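PDB 6KI3: probable AP endonuclease from African swine fever virus, which probably acts in DNA repair as a three-zinc endonuclease that cuts 5' of apurinic or apyrimidinic sites, with a proofreading 3'-5' exonuclease activity. Local coordinates for residues I188-V193 against C231-D236; C182-H187 against H223-A228; N194-N199 against G244-S249; L119-V124 against Y156-M161. One frame throughout, in Å; residues are numbered along the deposited sequence.

Interaction 1: I188-V193 against C231-D236; sequences IWSSGV and CGSGID. With ZN (zinc ion), chain I; nucleotides of chain B.
The carbonyl oxygen of Trp189 is gripped by two N-H groups: Gly192 N at 3.0 Å, from within its own turn, and Gly232 N at 3.1 Å, from the facing loop and lying in the carbonyl plane. The first belongs to a Schellman motif that ends the helix. Gly192 takes the positive phi that this turn requires, a conformation open to a residue without a side chain. One residue on, Ser190 O receives Gly234 N at 3.0 Å along a nearly straight N-H (169°). The Ser190 hydroxyl, anti to its backbone N, donates to Ile235 O at 3.0 Å from above the carbonyl plane. The helix end is thus spliced to a loop that has no regular structure but folds Ser233 into an ST turn. Beside this seam, the CB of Cys231 sits over the six-membered ring of Trp189, 3.4 Å from its centroid, with SG over the same face at 4.2 Å. The indole NE1 is held by Thr229 O. Asp236 OD2 binds at 2.0 Å a zinc ion whose site His187, His238 and a DNA phosphate complete. The contact joins the C-terminal end of helix 185-190 to the loop between strands 220-227 and 238-239.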
# COMPACT_ATOMS: atom_id res chain seq x y z
N ILE A 188 -5.68 -8.51 5.99
CA ILE A 188 -7.01 -9.11 6.08
C ILE A 188 -6.90 -10.60 6.36
O ILE A 188 -7.78 -11.18 7.00
CB ILE A 188 -7.82 -8.83 4.80
CG1 ILE A 188 -7.22 -9.57 3.59
CG2 ILE A 188 -7.90 -7.33 4.52
CD1 ILE A 188 -8.10 -9.52 2.36
N TRP A 189 -5.81 -11.23 5.90
CA TRP A 189 -5.54 -12.61 6.29
C TRP A 189 -5.26 -12.70 7.79
O TRP A 189 -5.83 -13.55 8.48
CB TRP A 189 -4.35 -13.14 5.49
CG TRP A 189 -3.79 -14.44 5.99
CD1 TRP A 189 -2.79 -14.60 6.90
CD2 TRP A 189 -4.19 -15.75 5.59
NE1 TRP A 189 -2.55 -15.94 7.10
CE2 TRP A 189 -3.40 -16.67 6.31
CE3 TRP A 189 -5.15 -16.25 4.70
CZ2 TRP A 189 -3.53 -18.05 6.16
CZ3 TRP A 189 -5.28 -17.62 4.56
CH2 TRP A 189 -4.47 -18.50 5.28
N SER A 190 -4.39 -11.82 8.30
CA SER A 190 -4.10 -11.80 9.73
C SER A 190 -5.35 -11.48 10.54
O SER A 190 -5.47 -11.92 11.69
CB SER A 190 -3.00 -10.78 10.01
OG SER A 190 -2.81 -10.59 11.41
N SER A 191 -6.29 -10.72 9.97
CA SER A 191 -7.53 -10.40 10.66
C SER A 191 -8.60 -11.48 10.50
O SER A 191 -9.69 -11.33 11.06
CB SER A 191 -8.07 -9.06 10.17
OG SER A 191 -7.23 -7.99 10.57
N GLY A 192 -8.32 -12.54 9.76
CA GLY A 192 -9.19 -13.69 9.68
C GLY A 192 -9.96 -13.89 8.39
O GLY A 192 -11.02 -14.53 8.42
N VAL A 193 -9.48 -13.37 7.26
CA VAL A 193 -10.16 -13.52 5.98
C VAL A 193 -9.37 -14.52 5.15
O VAL A 193 -8.25 -14.22 4.70
CB VAL A 193 -10.30 -12.18 5.25
CG1 VAL A 193 -11.02 -12.37 3.92
CG2 VAL A 193 -11.04 -11.17 6.12
N CYS A 231 -4.08 -17.65 9.56
CA CYS A 231 -5.28 -16.86 9.30
C CYS A 231 -6.04 -16.57 10.59
O CYS A 231 -6.66 -17.47 11.16
CB CYS A 231 -6.18 -17.57 8.29
SG CYS A 231 -7.71 -16.69 7.89
N GLY A 232 -6.01 -15.32 11.03
CA GLY A 232 -6.55 -14.93 12.31
C GLY A 232 -5.51 -14.59 13.37
O GLY A 232 -5.84 -14.59 14.56
N SER A 233 -4.28 -14.43 13.00
CA SER A 233 -3.27 -14.15 13.94
C SER A 233 -3.29 -12.84 14.72
O SER A 233 -3.01 -12.84 15.90
CB SER A 233 -1.99 -14.27 13.13
OG SER A 233 -0.91 -13.71 13.79
N GLY A 234 -3.69 -11.74 14.09
CA GLY A 234 -3.45 -10.42 14.64
C GLY A 234 -2.01 -9.99 14.56
O GLY A 234 -1.70 -8.84 14.91
N ILE A 235 -1.11 -10.87 14.12
CA ILE A 235 0.31 -10.58 14.00
C ILE A 235 0.66 -10.46 12.52
O ILE A 235 0.15 -11.23 11.69
CB ILE A 235 1.16 -11.68 14.68
CG1 ILE A 235 0.68 -11.90 16.12
CG2 ILE A 235 2.63 -11.30 14.68
CD1 ILE A 235 1.22 -13.17 16.75
N ASP A 236 1.52 -9.51 12.20
CA ASP A 236 1.84 -9.16 10.82
C ASP A 236 3.26 -9.60 10.50
O ASP A 236 4.23 -9.03 11.02
CB ASP A 236 1.67 -7.66 10.61
CG ASP A 236 1.91 -7.24 9.17
OD1 ASP A 236 1.56 -8.02 8.26
OD2 ASP A 236 2.46 -6.14 8.96
ZN ZN I . 1.99 -5.33 7.18
P DC B 9 8.57 -6.96 11.17
OP1 DC B 9 8.31 -7.98 10.18
OP2 DC B 9 9.89 -6.39 11.28
O5' DC B 9 7.53 -5.81 10.92
C5' DC B 9 6.17 -6.17 10.71
C4' DC B 9 5.29 -4.95 10.63
O4' DC B 9 5.24 -4.30 11.90
C3' DC B 9 5.75 -3.87 9.66
O3' DC B 9 5.13 -4.11 8.41
C2' DC B 9 5.17 -2.61 10.26
C1' DC B 9 4.87 -2.96 11.72
N1 DC B 9 5.64 -2.17 12.66
C2 DC B 9 5.01 -1.15 13.36
O2 DC B 9 3.81 -0.96 13.19
N3 DC B 9 5.73 -0.42 14.24
C4 DC B 9 7.03 -0.66 14.40
N4 DC B 9 7.70 0.11 15.24
C5 DC B 9 7.70 -1.69 13.68
C6 DC B 9 6.97 -2.40 12.82

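Interaction 2: C182-H187 against H223-A228; sequences CIDTAH and HLNDAA. With ZN (zinc ion), chain J; ZN (zinc ion), chain I; nucleotides of chain C.
Two adjacent parallel strands of the TIM barrel, 179-184 and 220-227, carry zinc ligands that face the metal site. Asp184 and His223 form the beta bridge, with both side chains on the same face of the sheet. His223 N donates to Ile183 O at 2.9 Å, and Thr185 N reaches His223 O nearly along its C=O axis. Asp184 OD2 and His223 ND1 bind one zinc at 2.1 and 2.3 Å. Glu147, Glu276 and OP2 of the abasic-site analogue in chain C complete it. Cys182 SG lies over the centre of the His223 ring, 3.4 Å from its centroid, while the Asp184 carboxylate comes in at the ring's edge. Asp184 OD1 receives Asn225 ND2 at 3.2 Å, the side chains crossing at about a right angle and their planes 55° apart; ND2 is also bonded to Glu276. At the start of the helix, Thr185 OG1 donates to Asn225 O at 2.7 Å. His187 NE2 holds a second zinc, and OP2 is shared by both ions, at the longer 2.5 Å from this one. Two zinc ions on one phosphate oxygen would probably withdraw electron density from the phosphorus, and Asn225, bonded to two metal-ligand carboxylates, probably helps orient them.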
# COMPACT_ATOMS: atom_id res chain seq x y z
N CYS A 182 -6.78 1.14 0.80
CA CYS A 182 -5.61 0.31 0.53
C CYS A 182 -5.86 -1.07 1.14
O CYS A 182 -6.02 -1.20 2.35
CB CYS A 182 -4.34 0.93 1.11
SG CYS A 182 -2.85 -0.04 0.77
N ILE A 183 -5.90 -2.09 0.28
CA ILE A 183 -6.17 -3.45 0.70
C ILE A 183 -4.84 -4.19 0.81
O ILE A 183 -4.22 -4.50 -0.21
CB ILE A 183 -7.13 -4.16 -0.27
CG1 ILE A 183 -8.48 -3.44 -0.30
CG2 ILE A 183 -7.31 -5.62 0.13
CD1 ILE A 183 -9.43 -3.99 -1.33
N ASP A 184 -4.41 -4.45 2.04
CA ASP A 184 -3.21 -5.24 2.29
C ASP A 184 -3.65 -6.68 2.53
O ASP A 184 -4.30 -6.98 3.54
CB ASP A 184 -2.43 -4.69 3.49
CG ASP A 184 -1.02 -5.23 3.57
OD1 ASP A 184 -0.83 -6.46 3.41
OD2 ASP A 184 -0.09 -4.43 3.78
N THR A 185 -3.30 -7.57 1.60
CA THR A 185 -3.79 -8.95 1.66
C THR A 185 -3.26 -9.68 2.89
O THR A 185 -3.98 -10.49 3.49
CB THR A 185 -3.39 -9.70 0.38
OG1 THR A 185 -1.97 -9.64 0.21
CG2 THR A 185 -4.07 -9.08 -0.83
N ALA A 186 -2.01 -9.40 3.28
CA ALA A 186 -1.46 -10.02 4.48
C ALA A 186 -2.19 -9.58 5.74
O ALA A 186 -2.18 -10.31 6.74
CB ALA A 186 0.03 -9.70 4.61
N HIS A 187 -2.83 -8.41 5.72
CA HIS A 187 -3.50 -7.89 6.91
C HIS A 187 -4.89 -8.48 7.07
O HIS A 187 -5.27 -8.89 8.17
CB HIS A 187 -3.55 -6.37 6.87
CG HIS A 187 -2.21 -5.71 6.98
ND1 HIS A 187 -2.05 -4.35 7.11
CD2 HIS A 187 -0.96 -6.24 6.98
CE1 HIS A 187 -0.77 -4.07 7.18
NE2 HIS A 187 -0.08 -5.19 7.10
N HIS A 223 -1.73 -3.77 -1.53
CA HIS A 223 -0.44 -4.28 -1.06
C HIS A 223 -0.47 -5.79 -1.24
O HIS A 223 -1.16 -6.50 -0.49
CB HIS A 223 -0.21 -3.90 0.40
CG HIS A 223 0.07 -2.44 0.62
ND1 HIS A 223 0.04 -1.86 1.87
CD2 HIS A 223 0.41 -1.46 -0.25
CE1 HIS A 223 0.33 -0.58 1.76
NE2 HIS A 223 0.56 -0.31 0.49
N LEU A 224 0.28 -6.28 -2.23
CA LEU A 224 0.30 -7.71 -2.54
C LEU A 224 1.35 -8.38 -1.66
O LEU A 224 2.53 -8.47 -2.02
CB LEU A 224 0.59 -7.93 -4.02
CG LEU A 224 -0.44 -7.37 -5.01
CD1 LEU A 224 -0.16 -7.86 -6.42
CD2 LEU A 224 -1.85 -7.72 -4.58
N ASN A 225 0.91 -8.87 -0.51
CA ASN A 225 1.80 -9.48 0.47
C ASN A 225 1.26 -10.84 0.88
O ASN A 225 0.09 -10.95 1.28
CB ASN A 225 1.97 -8.60 1.71
CG ASN A 225 2.50 -7.22 1.38
OD1 ASN A 225 3.31 -7.05 0.47
ND2 ASN A 225 2.04 -6.22 2.12
N ASP A 226 2.10 -11.87 0.79
CA ASP A 226 1.82 -13.12 1.47
C ASP A 226 2.13 -12.95 2.96
O ASP A 226 2.81 -12.02 3.37
CB ASP A 226 2.64 -14.26 0.86
CG ASP A 226 1.97 -15.61 1.02
OD1 ASP A 226 1.37 -15.86 2.09
OD2 ASP A 226 2.04 -16.43 0.08
N ALA A 227 1.61 -13.87 3.76
CA ALA A 227 1.73 -13.78 5.21
C ALA A 227 2.42 -15.02 5.76
O ALA A 227 2.05 -16.14 5.42
CB ALA A 227 0.36 -13.60 5.87
N ALA A 228 3.43 -14.80 6.60
CA ALA A 228 4.11 -15.88 7.30
C ALA A 228 3.48 -16.11 8.67
O ALA A 228 4.17 -16.26 9.69
CB ALA A 228 5.60 -15.58 7.43
ZN ZN J . 0.90 -2.55 3.93
ZN ZN I . 1.99 -5.33 7.18
O5' 3DR C 1 4.08 -2.67 5.97
P 3DR C 1 2.64 -2.71 6.70
OP1 3DR C 1 2.33 -1.26 6.95
OP2 3DR C 1 1.76 -3.38 5.68
OP3 3DR C 1 2.88 -3.52 7.95
C2' 3DR C 1 7.60 -0.57 4.36
C5' 3DR C 1 5.10 -1.78 6.40
C4' 3DR C 1 6.40 -2.17 5.70
O4' 3DR C 1 6.12 -2.42 4.32
C1' 3DR C 1 6.98 -1.64 3.48
C3' 3DR C 1 7.44 -1.07 5.78
O3' 3DR C 1 8.68 -1.64 6.20

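Interaction 3: N194-N199 against G244-S249; sequences NISSYN and GMIWKS
The indole of Trp247 has the CG2 methyl of its own neighbour Ile246 over the centre of one face, while at its edge, in the ring plane, Ser196 O lies 3.2 Å from CD1. Trp247 NE1 makes a weak hydrogen bond to Ile195 O, 3.1 Å long and bent to 134°. Two successive carbonyls thus lie close to the pyrrole part. Ile195 CD1 approaches Trp247 CZ2 at 4.0 Å, and Ile195 CG1 meets Ile246 CG2 at 3.9 Å. Ile195 reaches them with CG1 in the crowded position between its backbone N and carbonyl carbon (chi1 53°). A second polar tie runs the other way across the contact. Ser196 OG donates to Ile246 O at 3.1 Å, in the carbonyl plane and on a lone pair. Ser196 is fixed by an Asx turn, with Asn194 OD1 accepting its backbone N at 3.0 Å, and Ser197 caps helix 198-209. On the facing loop, Asp226 receives the backbone N of Ile246. Thr185, Ile188 and Phe262 also pack against Ile195. The arrangement joins two beta-alpha connections of a TIM barrel, one following strand 179-184 and the other running from strand 220-227, by way of the short strand 238-239, to helix 258-269.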
# COMPACT_ATOMS: atom_id res chain seq x y z
N ASN A 194 -9.94 -15.70 4.94
CA ASN A 194 -9.31 -16.73 4.12
C ASN A 194 -9.39 -16.31 2.65
O ASN A 194 -10.48 -16.27 2.07
CB ASN A 194 -9.99 -18.08 4.35
CG ASN A 194 -9.25 -19.24 3.70
OD1 ASN A 194 -8.53 -19.06 2.71
ND2 ASN A 194 -9.44 -20.43 4.25
N ILE A 195 -8.24 -16.01 2.06
CA ILE A 195 -8.18 -15.61 0.65
C ILE A 195 -7.22 -16.54 -0.08
O ILE A 195 -6.59 -16.15 -1.07
CB ILE A 195 -7.74 -14.14 0.51
CG1 ILE A 195 -6.44 -13.90 1.27
CG2 ILE A 195 -8.84 -13.21 1.00
CD1 ILE A 195 -5.87 -12.51 1.09
N SER A 196 -7.11 -17.79 0.39
CA SER A 196 -6.12 -18.70 -0.16
C SER A 196 -6.51 -19.19 -1.55
O SER A 196 -5.68 -19.18 -2.47
CB SER A 196 -5.93 -19.89 0.79
OG SER A 196 -5.33 -19.47 2.00
N SER A 197 -7.75 -19.61 -1.73
CA SER A 197 -8.18 -20.16 -3.01
C SER A 197 -8.77 -19.07 -3.90
O SER A 197 -9.09 -17.97 -3.45
CB SER A 197 -9.21 -21.27 -2.80
OG SER A 197 -10.50 -20.73 -2.57
N TYR A 198 -8.91 -19.41 -5.19
CA TYR A 198 -9.49 -18.48 -6.15
C TYR A 198 -10.90 -18.08 -5.74
O TYR A 198 -11.27 -16.90 -5.82
CB TYR A 198 -9.49 -19.11 -7.54
CG TYR A 198 -9.97 -18.19 -8.65
CD1 TYR A 198 -11.32 -18.04 -8.93
CD2 TYR A 198 -9.06 -17.48 -9.43
CE1 TYR A 198 -11.76 -17.21 -9.94
CE2 TYR A 198 -9.49 -16.64 -10.44
CZ TYR A 198 -10.84 -16.51 -10.69
OH TYR A 198 -11.27 -15.68 -11.70
N ASN A 199 -11.71 -19.05 -5.31
CA ASN A 199 -13.09 -18.74 -4.92
C ASN A 199 -13.13 -17.93 -3.63
O ASN A 199 -13.99 -17.05 -3.48
CB ASN A 199 -13.88 -20.04 -4.76
CG ASN A 199 -15.38 -19.80 -4.67
OD1 ASN A 199 -16.04 -19.59 -5.69
ND2 ASN A 199 -15.91 -19.84 -3.46
N GLY A 244 4.41 -17.97 1.60
CA GLY A 244 3.88 -17.84 2.94
C GLY A 244 2.66 -18.71 3.17
O GLY A 244 2.35 -19.58 2.36
N MET A 245 1.95 -18.46 4.27
CA MET A 245 0.84 -19.33 4.65
C MET A 245 -0.37 -19.17 3.74
O MET A 245 -1.23 -20.06 3.72
CB MET A 245 0.44 -19.05 6.10
CG MET A 245 1.58 -19.17 7.09
SD MET A 245 1.89 -20.86 7.63
CE MET A 245 0.46 -21.15 8.67
N ILE A 246 -0.47 -18.08 2.98
CA ILE A 246 -1.68 -17.83 2.20
C ILE A 246 -1.65 -18.61 0.89
O ILE A 246 -2.67 -19.17 0.48
CB ILE A 246 -1.86 -16.33 1.96
CG1 ILE A 246 -1.69 -15.53 3.25
CG2 ILE A 246 -3.24 -16.05 1.37
CD1 ILE A 246 -1.85 -14.04 3.05
N TRP A 247 -0.50 -18.65 0.21
CA TRP A 247 -0.48 -19.17 -1.15
C TRP A 247 0.68 -20.12 -1.46
O TRP A 247 0.90 -20.43 -2.63
CB TRP A 247 -0.43 -18.00 -2.15
CG TRP A 247 -1.66 -17.14 -2.14
CD1 TRP A 247 -2.94 -17.53 -2.40
CD2 TRP A 247 -1.71 -15.73 -1.87
NE1 TRP A 247 -3.79 -16.46 -2.30
CE2 TRP A 247 -3.07 -15.34 -1.98
CE3 TRP A 247 -0.76 -14.77 -1.55
CZ2 TRP A 247 -3.48 -14.03 -1.77
CZ3 TRP A 247 -1.17 -13.46 -1.35
CH2 TRP A 247 -2.52 -13.11 -1.46
N LYS A 248 1.42 -20.60 -0.45
CA LYS A 248 2.51 -21.53 -0.74
C LYS A 248 1.99 -22.82 -1.36
O LYS A 248 2.67 -23.43 -2.19
CB LYS A 248 3.31 -21.83 0.52
N SER A 249 0.79 -23.26 -0.96
CA SER A 249 0.22 -24.49 -1.48
C SER A 249 -0.24 -24.36 -2.93
O SER A 249 -0.63 -25.37 -3.53
CB SER A 249 -0.95 -24.93 -0.61
OG SER A 249 -0.60 -24.90 0.76

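Interaction 4: L119-V124 against Y156-M161; sequences LHLGAV and YKYSTM. With ZN (zinc ion), chain K.
Neighbouring beta-alpha loops of the TIM barrel meet here, just beyond the C-terminal ends of parallel strands 116-120 and 143-147, beside the zinc cluster. The strand end supplies the metal ligand: His120 NE2 binds its zinc at 2.1 Å, with His83, Glu147 and a DNA phosphate completing the site. From His120 the chain runs outward as a loop, and it is this loop that packs against residues 156-158. Leu121 points toward the partner, its CD1 lying 3.8 Å from both Tyr158 CB and CG. The two side chains cross at about a right angle, so that one methyl touches the root of the tyrosine rather than lying along it. Leu167 of helix 161-174 packs against both. Tyr158 holds positive phi (54°) and turns its ring along the facing loop, so that Gly122 O comes to the ring edge, 3.5 Å from CE2. Ala123, at the centre of an inverse gamma turn, brings its CA within 3.5 Å of Tyr156 O as a CA-H...O contact; Asn151 also donates to that oxygen. The Tyr156 ring leads away from the contact, and its hydroxyl is taken by Glu166. Tyr156 CB stays behind, 3.3 Å from Val124 O. Val124 O also accepts a hydrogen bond from Tyr158 OH at 3.0 Å, OH lying 26° above the carbonyl plane.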
# COMPACT_ATOMS: atom_id res chain seq x y z
N LEU A 119 -2.39 5.77 5.30
CA LEU A 119 -2.53 5.81 6.75
C LEU A 119 -3.16 4.52 7.24
O LEU A 119 -3.99 3.91 6.55
CB LEU A 119 -3.39 7.01 7.20
CG LEU A 119 -2.86 8.40 6.85
CD1 LEU A 119 -3.68 9.48 7.54
CD2 LEU A 119 -1.39 8.53 7.21
N HIS A 120 -2.76 4.09 8.43
CA HIS A 120 -3.23 2.83 9.00
C HIS A 120 -4.52 3.05 9.77
O HIS A 120 -4.58 3.91 10.65
CB HIS A 120 -2.16 2.22 9.91
CG HIS A 120 -1.03 1.58 9.17
ND1 HIS A 120 0.01 0.95 9.81
CD2 HIS A 120 -0.78 1.48 7.84
CE1 HIS A 120 0.86 0.49 8.90
NE2 HIS A 120 0.40 0.79 7.70
N LEU A 121 -5.54 2.27 9.44
CA LEU A 121 -6.78 2.29 10.19
C LEU A 121 -6.54 1.77 11.60
O LEU A 121 -5.76 0.84 11.81
CB LEU A 121 -7.85 1.46 9.50
CG LEU A 121 -8.46 2.04 8.22
CD1 LEU A 121 -9.35 1.01 7.55
CD2 LEU A 121 -9.24 3.30 8.54
N GLY A 122 -7.22 2.37 12.57
CA GLY A 122 -7.14 1.91 13.94
C GLY A 122 -8.21 0.88 14.25
O GLY A 122 -9.17 0.68 13.51
N ALA A 123 -8.02 0.20 15.38
CA ALA A 123 -9.00 -0.77 15.85
C ALA A 123 -10.10 -0.06 16.64
O ALA A 123 -10.43 -0.46 17.76
CB ALA A 123 -8.33 -1.85 16.70
N VAL A 124 -10.66 1.00 16.07
CA VAL A 124 -11.65 1.83 16.75
C VAL A 124 -12.92 1.88 15.92
O VAL A 124 -12.99 1.32 14.82
CB VAL A 124 -11.10 3.24 17.02
CG1 VAL A 124 -9.88 3.18 17.92
CG2 VAL A 124 -10.77 3.94 15.71
N TYR A 156 -13.33 -4.07 15.63
CA TYR A 156 -13.20 -3.46 14.31
C TYR A 156 -11.83 -3.79 13.74
O TYR A 156 -10.80 -3.34 14.25
CB TYR A 156 -13.42 -1.96 14.38
CG TYR A 156 -14.88 -1.58 14.27
CD1 TYR A 156 -15.54 -1.63 13.05
CD2 TYR A 156 -15.61 -1.19 15.39
CE1 TYR A 156 -16.87 -1.30 12.94
CE2 TYR A 156 -16.94 -0.86 15.29
CZ TYR A 156 -17.57 -0.92 14.06
OH TYR A 156 -18.90 -0.58 13.95
N LYS A 157 -11.82 -4.59 12.67
CA LYS A 157 -10.61 -4.91 11.94
C LYS A 157 -10.62 -4.40 10.51
O LYS A 157 -9.56 -4.37 9.87
CB LYS A 157 -10.38 -6.43 11.92
CG LYS A 157 -10.66 -7.11 13.25
CD LYS A 157 -10.29 -8.58 13.21
CE LYS A 157 -10.90 -9.33 14.38
NZ LYS A 157 -10.50 -8.75 15.70
N TYR A 158 -11.78 -4.00 9.99
CA TYR A 158 -11.91 -3.44 8.64
C TYR A 158 -11.31 -4.38 7.59
O TYR A 158 -10.61 -3.95 6.67
CB TYR A 158 -11.29 -2.05 8.56
CG TYR A 158 -11.96 -1.04 9.47
CD1 TYR A 158 -13.18 -0.48 9.13
CD2 TYR A 158 -11.37 -0.66 10.67
CE1 TYR A 158 -13.80 0.44 9.96
CE2 TYR A 158 -11.98 0.25 11.50
CZ TYR A 158 -13.20 0.80 11.14
OH TYR A 158 -13.81 1.71 11.97
N SER A 159 -11.60 -5.67 7.73
CA SER A 159 -11.19 -6.67 6.77
C SER A 159 -12.35 -7.40 6.11
O SER A 159 -12.16 -7.98 5.04
CB SER A 159 -10.25 -7.70 7.42
OG SER A 159 -9.04 -7.09 7.84
N THR A 160 -13.53 -7.40 6.73
CA THR A 160 -14.73 -7.91 6.09
C THR A 160 -15.43 -6.77 5.36
O THR A 160 -15.33 -5.60 5.75
CB THR A 160 -15.68 -8.54 7.11
OG1 THR A 160 -15.93 -7.60 8.16
CG2 THR A 160 -15.07 -9.80 7.69
N MET A 161 -16.15 -7.12 4.29
CA MET A 161 -16.80 -6.09 3.48
C MET A 161 -17.89 -5.37 4.26
O MET A 161 -18.21 -4.22 3.93
CB MET A 161 -17.37 -6.71 2.20
CG MET A 161 -17.39 -5.74 1.03
SD MET A 161 -15.77 -5.02 0.74
CE MET A 161 -14.80 -6.49 0.43
ZN ZN K . 1.13 -0.03 5.88

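Overall arrangement
All four contacts tie loops and strand ends of a single TIM barrel, yet they differ in burial and in how closely they involve the metals. Interaction 2 is buried and metal-binding; interaction 3 is also buried, although far from the chain's centre and without a zinc ligand. Interactions 1 and 4 are partly buried, each with one zinc ligand. Interactions 1 and 2 share helix 185-190 and one zinc, where Asp236 and His187 meet. Interaction 3 adjoins both: Trp189 packs on Ser196 and Ile246, while Ala227 O probably binds Met245 N. Interaction 4 reaches interaction 1 through Ser159 and Ser191 but does not touch interaction 3. Backbone hydrogen bonds dominate interaction 1, side-chain-to-carbonyl bonds interactions 3 and 4.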